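Local coordinates for tail assembly chaperone (Enterobacteria phage HK97, PDB 2OB9), which probably acts as a chaperone during assembly of the phage tail, at residues 19-28 against 104-115. Numbering follows the deposited sequence.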
loop_
_atom_site.group_PDB
_atom_site.type_symbol
_atom_site.label_atom_id
_atom_site.label_comp_id
_atom_site.label_asym_id
_atom_site.label_seq_id
_atom_site.Cartn_x
_atom_site.Cartn_y
_atom_site.Cartn_z
ATOM N N ARG A 19 -11.771 4.779 -34.801
ATOM C CA ARG A 19 -10.956 5.780 -35.507
ATOM C C ARG A 19 -9.872 5.076 -36.340
ATOM O O ARG A 19 -9.296 4.093 -35.914
ATOM C CB ARG A 19 -10.279 6.708 -34.503
ATOM C CG ARG A 19 -11.261 7.604 -33.817
ATOM C CD ARG A 19 -10.551 8.526 -32.880
ATOM N NE ARG A 19 -11.500 9.340 -32.157
ATOM C CZ ARG A 19 -11.202 10.051 -31.080
ATOM N NH1 ARG A 19 -9.956 10.067 -30.617
ATOM N NH2 ARG A 19 -12.148 10.753 -30.475
ATOM N N HIS A 20 -9.601 5.580 -37.534
ATOM C CA HIS A 20 -8.705 4.882 -38.445
ATOM C C HIS A 20 -8.268 5.823 -39.550
ATOM O O HIS A 20 -8.901 6.844 -39.760
ATOM C CB HIS A 20 -9.356 3.615 -39.014
ATOM C CG HIS A 20 -10.612 3.863 -39.805
ATOM N ND1 HIS A 20 -10.656 3.796 -41.191
ATOM C CD2 HIS A 20 -11.875 4.142 -39.403
ATOM C CE1 HIS A 20 -11.887 4.040 -41.601
ATOM N NE2 HIS A 20 -12.643 4.266 -40.541
ATOM N N LYS A 21 -7.175 5.483 -40.234
ATOM C CA LYS A 21 -6.712 6.284 -41.365
ATOM C C LYS A 21 -5.900 5.458 -42.364
ATOM O O LYS A 21 -5.403 4.388 -42.040
ATOM C CB LYS A 21 -5.902 7.518 -40.890
ATOM C CG LYS A 21 -4.789 7.209 -39.877
ATOM C CD LYS A 21 -3.918 8.445 -39.667
ATOM C CE LYS A 21 -2.615 8.064 -38.998
ATOM N NZ LYS A 21 -2.558 8.381 -37.535
ATOM N N THR A 22 -5.788 5.975 -43.583
ATOM C CA THR A 22 -4.919 5.410 -44.575
ATOM C C THR A 22 -3.570 6.082 -44.507
ATOM O O THR A 22 -3.462 7.308 -44.503
ATOM C CB THR A 22 -5.525 5.512 -45.972
ATOM O OG1 THR A 22 -6.761 4.786 -45.990
ATOM C CG2 THR A 22 -4.589 4.886 -47.014
ATOM N N VAL A 23 -2.544 5.246 -44.439
ATOM C CA VAL A 23 -1.153 5.631 -44.351
ATOM C C VAL A 23 -0.386 4.935 -45.506
ATOM O O VAL A 23 -0.549 3.742 -45.737
ATOM C CB VAL A 23 -0.579 5.205 -42.945
ATOM C CG1 VAL A 23 0.938 5.232 -42.904
ATOM C CG2 VAL A 23 -1.131 6.089 -41.888
ATOM N N VAL A 24 0.413 5.714 -46.237
ATOM C CA VAL A 24 1.411 5.177 -47.157
ATOM C C VAL A 24 2.655 4.798 -46.357
ATOM O O VAL A 24 3.098 5.562 -45.479
ATOM C CB VAL A 24 1.789 6.196 -48.255
ATOM C CG1 VAL A 24 3.011 5.711 -49.057
ATOM C CG2 VAL A 24 0.613 6.444 -49.163
ATOM N N VAL A 25 3.216 3.619 -46.632
ATOM C CA VAL A 25 4.459 3.240 -45.982
ATOM C C VAL A 25 5.643 3.101 -46.953
ATOM O O VAL A 25 5.845 2.056 -47.559
ATOM C CB VAL A 25 4.266 2.163 -44.834
ATOM C CG1 VAL A 25 2.960 1.361 -44.955
ATOM C CG2 VAL A 25 5.544 1.339 -44.479
ATOM N N PRO A 26 6.428 4.200 -47.080
ATOM C CA PRO A 26 7.575 4.399 -47.975
ATOM C C PRO A 26 8.526 3.225 -47.998
ATOM O O PRO A 26 9.071 2.889 -49.055
ATOM C CB PRO A 26 8.300 5.604 -47.351
ATOM C CG PRO A 26 7.201 6.398 -46.686
ATOM C CD PRO A 26 6.173 5.394 -46.238
ATOM N N GLU A 27 8.731 2.614 -46.834
ATOM C CA GLU A 27 9.744 1.579 -46.678
ATOM C C GLU A 27 9.191 0.193 -46.990
ATOM O O GLU A 27 9.945 -0.775 -47.101
ATOM C CB GLU A 27 10.338 1.633 -45.275
ATOM C CG GLU A 27 9.302 2.037 -44.262
ATOM C CD GLU A 27 9.472 3.441 -43.754
ATOM O OE1 GLU A 27 10.614 3.808 -43.430
ATOM O OE2 GLU A 27 8.454 4.149 -43.661
ATOM N N TRP A 28 7.876 0.099 -47.127
ATOM C CA TRP A 28 7.263 -1.120 -47.624
ATOM C C TRP A 28 6.719 -0.854 -49.004
ATOM O O TRP A 28 5.540 -1.086 -49.284
ATOM C CB TRP A 28 6.160 -1.606 -46.699
ATOM C CG TRP A 28 6.587 -1.981 -45.298
ATOM C CD1 TRP A 28 7.874 -2.197 -44.816
ATOM C CD2 TRP A 28 5.701 -2.265 -44.214
ATOM N NE1 TRP A 28 7.820 -2.572 -43.485
ATOM C CE2 TRP A 28 6.500 -2.621 -43.096
ATOM C CE3 TRP A 28 4.296 -2.244 -44.078
ATOM C CZ2 TRP A 28 5.937 -2.938 -41.854
ATOM C CZ3 TRP A 28 3.739 -2.559 -42.853
ATOM C CH2 TRP A 28 4.563 -2.912 -41.753
ATOM N N VAL A 104 10.092 0.338 -38.427
ATOM C CA VAL A 104 8.880 0.649 -39.182
ATOM C C VAL A 104 7.605 0.272 -38.407
ATOM O O VAL A 104 6.710 1.102 -38.240
ATOM C CB VAL A 104 8.905 0.020 -40.622
ATOM C CG1 VAL A 104 7.590 0.304 -41.385
ATOM C CG2 VAL A 104 10.105 0.541 -41.389
ATOM N N HIS A 105 7.546 -0.971 -37.930
ATOM C CA HIS A 105 6.416 -1.454 -37.145
ATOM C C HIS A 105 6.161 -0.548 -35.948
ATOM O O HIS A 105 5.036 -0.201 -35.638
ATOM C CB HIS A 105 6.673 -2.882 -36.657
ATOM C CG HIS A 105 7.121 -3.812 -37.740
ATOM N ND1 HIS A 105 8.382 -3.755 -38.289
ATOM C CD2 HIS A 105 6.462 -4.787 -38.408
ATOM C CE1 HIS A 105 8.496 -4.674 -39.223
ATOM N NE2 HIS A 105 7.333 -5.296 -39.334
ATOM N N SER A 106 7.225 -0.162 -35.284
ATOM C CA SER A 106 7.095 0.604 -34.071
ATOM C C SER A 106 6.663 2.045 -34.357
ATOM O O SER A 106 5.943 2.627 -33.581
ATOM C CB SER A 106 8.374 0.499 -33.244
ATOM O OG SER A 106 9.260 1.573 -33.536
ATOM N N ARG A 107 7.065 2.578 -35.505
ATOM C CA ARG A 107 6.623 3.908 -35.984
ATOM C C ARG A 107 5.159 3.856 -36.461
ATOM O O ARG A 107 4.429 4.823 -36.350
ATOM C CB ARG A 107 7.515 4.357 -37.138
ATOM C CG ARG A 107 7.187 5.751 -37.673
ATOM C CD ARG A 107 7.948 6.149 -38.992
ATOM N NE ARG A 107 7.638 5.316 -40.186
ATOM C CZ ARG A 107 6.494 5.380 -40.876
ATOM N NH1 ARG A 107 5.514 6.210 -40.492
ATOM N NH2 ARG A 107 6.322 4.610 -41.959
ATOM N N LEU A 108 4.738 2.710 -36.995
ATOM C CA LEU A 108 3.331 2.516 -37.367
ATOM C C LEU A 108 2.453 2.352 -36.119
ATOM O O LEU A 108 1.367 2.912 -36.077
ATOM C CB LEU A 108 3.148 1.335 -38.365
ATOM C CG LEU A 108 3.629 1.577 -39.806
ATOM C CD1 LEU A 108 3.560 0.309 -40.619
ATOM C CD2 LEU A 108 2.818 2.693 -40.520
ATOM N N LEU A 109 2.925 1.628 -35.104
ATOM C CA LEU A 109 2.229 1.596 -33.837
ATOM C C LEU A 109 1.969 3.002 -33.266
ATOM O O LEU A 109 0.826 3.299 -32.878
ATOM C CB LEU A 109 2.940 0.721 -32.813
ATOM C CG LEU A 109 2.364 0.574 -31.383
ATOM C CD1 LEU A 109 0.869 0.179 -31.404
ATOM C CD2 LEU A 109 3.148 -0.504 -30.606
ATOM N N LYS A 110 3.009 3.845 -33.207
ATOM C CA LYS A 110 2.878 5.211 -32.689
ATOM C C LYS A 110 1.852 6.040 -33.433
ATOM O O LYS A 110 1.016 6.668 -32.830
ATOM C CB LYS A 110 4.228 5.939 -32.665
ATOM C CG LYS A 110 5.011 5.628 -31.407
ATOM C CD LYS A 110 6.449 6.029 -31.534
ATOM C CE LYS A 110 7.263 5.513 -30.350
ATOM N NZ LYS A 110 7.174 6.416 -29.156
ATOM N N GLN A 111 1.948 6.050 -34.753
ATOM C CA GLN A 111 0.992 6.695 -35.619
ATOM C C GLN A 111 -0.428 6.212 -35.262
ATOM O O GLN A 111 -1.317 7.044 -35.081
ATOM C CB GLN A 111 1.360 6.391 -37.070
ATOM C CG GLN A 111 1.275 7.563 -38.025
ATOM C CD GLN A 111 1.715 7.222 -39.450
ATOM O OE1 GLN A 111 1.288 7.870 -40.417
ATOM N NE2 GLN A 111 2.571 6.221 -39.587
ATOM N N ALA A 112 -0.630 4.892 -35.094
ATOM C CA ALA A 112 -1.960 4.361 -34.696
ATOM C C ALA A 112 -2.463 4.872 -33.325
ATOM O O ALA A 112 -3.643 5.233 -33.180
ATOM C CB ALA A 112 -1.996 2.839 -34.735
ATOM N N LEU A 113 -1.567 4.889 -32.336
ATOM C CA LEU A 113 -1.871 5.404 -30.998
ATOM C C LEU A 113 -2.137 6.917 -31.003
ATOM O O LEU A 113 -2.840 7.373 -30.153
ATOM C CB LEU A 113 -0.790 5.020 -29.942
ATOM C CG LEU A 113 -0.487 3.511 -29.798
ATOM C CD1 LEU A 113 0.574 3.215 -28.741
ATOM C CD2 LEU A 113 -1.751 2.730 -29.553
ATOM N N ASP A 114 -1.597 7.658 -31.972
ATOM C CA ASP A 114 -1.952 9.077 -32.208
ATOM C C ASP A 114 -3.448 9.351 -32.432
ATOM O O ASP A 114 -3.899 10.469 -32.261
ATOM C CB ASP A 114 -1.207 9.646 -33.430
ATOM C CG ASP A 114 0.204 10.142 -33.115
ATOM O OD1 ASP A 114 0.536 10.381 -31.921
ATOM O OD2 ASP A 114 0.986 10.296 -34.091
ATOM N N LEU A 115 -4.200 8.341 -32.860
ATOM C CA LEU A 115 -5.612 8.527 -33.192
ATOM C C LEU A 115 -6.459 8.719 -31.949
ATOM O O LEU A 115 -7.480 9.392 -32.007
ATOM C CB LEU A 115 -6.155 7.354 -34.008
ATOM C CG LEU A 115 -5.592 7.129 -35.407
ATOM C CD1 LEU A 115 -5.880 5.728 -35.825
ATOM C CD2 LEU A 115 -6.183 8.102 -36.379
#
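W28 sits over the N-terminal half of helix 104-113, and its indole meets V104, H105 and L108 in turn. From CB, with CG anti to the carbonyl carbon (chi1 -62°), the side chain carries its pyrrole ring to V104: CE2 lies 3.6 Å from V104 CG1. Farther out, CZ2 meets one face of the H105 imidazole as the edge of a T-shaped pair, planes 63° apart. At the end, CH2 reaches L108 CD1 at 3.6 Å. H105 NE2 bonds to A11 O of the second subunit, which holds that imidazole, and W28 packs on the same A11.

V104 also meets E27, whose CG lies 3.3 Å from V104 CG2. The E27 chain, bent at chi2, brings OE2 within 2.8 Å of R107 NH2; in this salt bridge NH2 comes in from above the carboxylate plane rather than within it. E27 OE2 of the third subunit likewise bridges R19 NE.

Along the strand, V23 puts CG1 4.0 Å from L108 CD2, while its CG2 touches the Q111 amide oxygen. K21 bends at chi4 to hand NZ to Q111 O (3.1 Å), above the carbonyl plane, and its CG and CD pass L115 CD2 at a slant, both within van der Waals contact. R19 NH1 closes this end on a lone pair of L115 O at 2.9 Å.

Strand 20-25, backbone-paired with strand 31-36, thus turns alternate residues K21, V23 and V25 onto the C-terminal helix; the axes of strand 20-25 and helix 104-113 make 141° between their N-to-C directions: a helix packed against an antiparallel sheet, here within an eight-chain assembly.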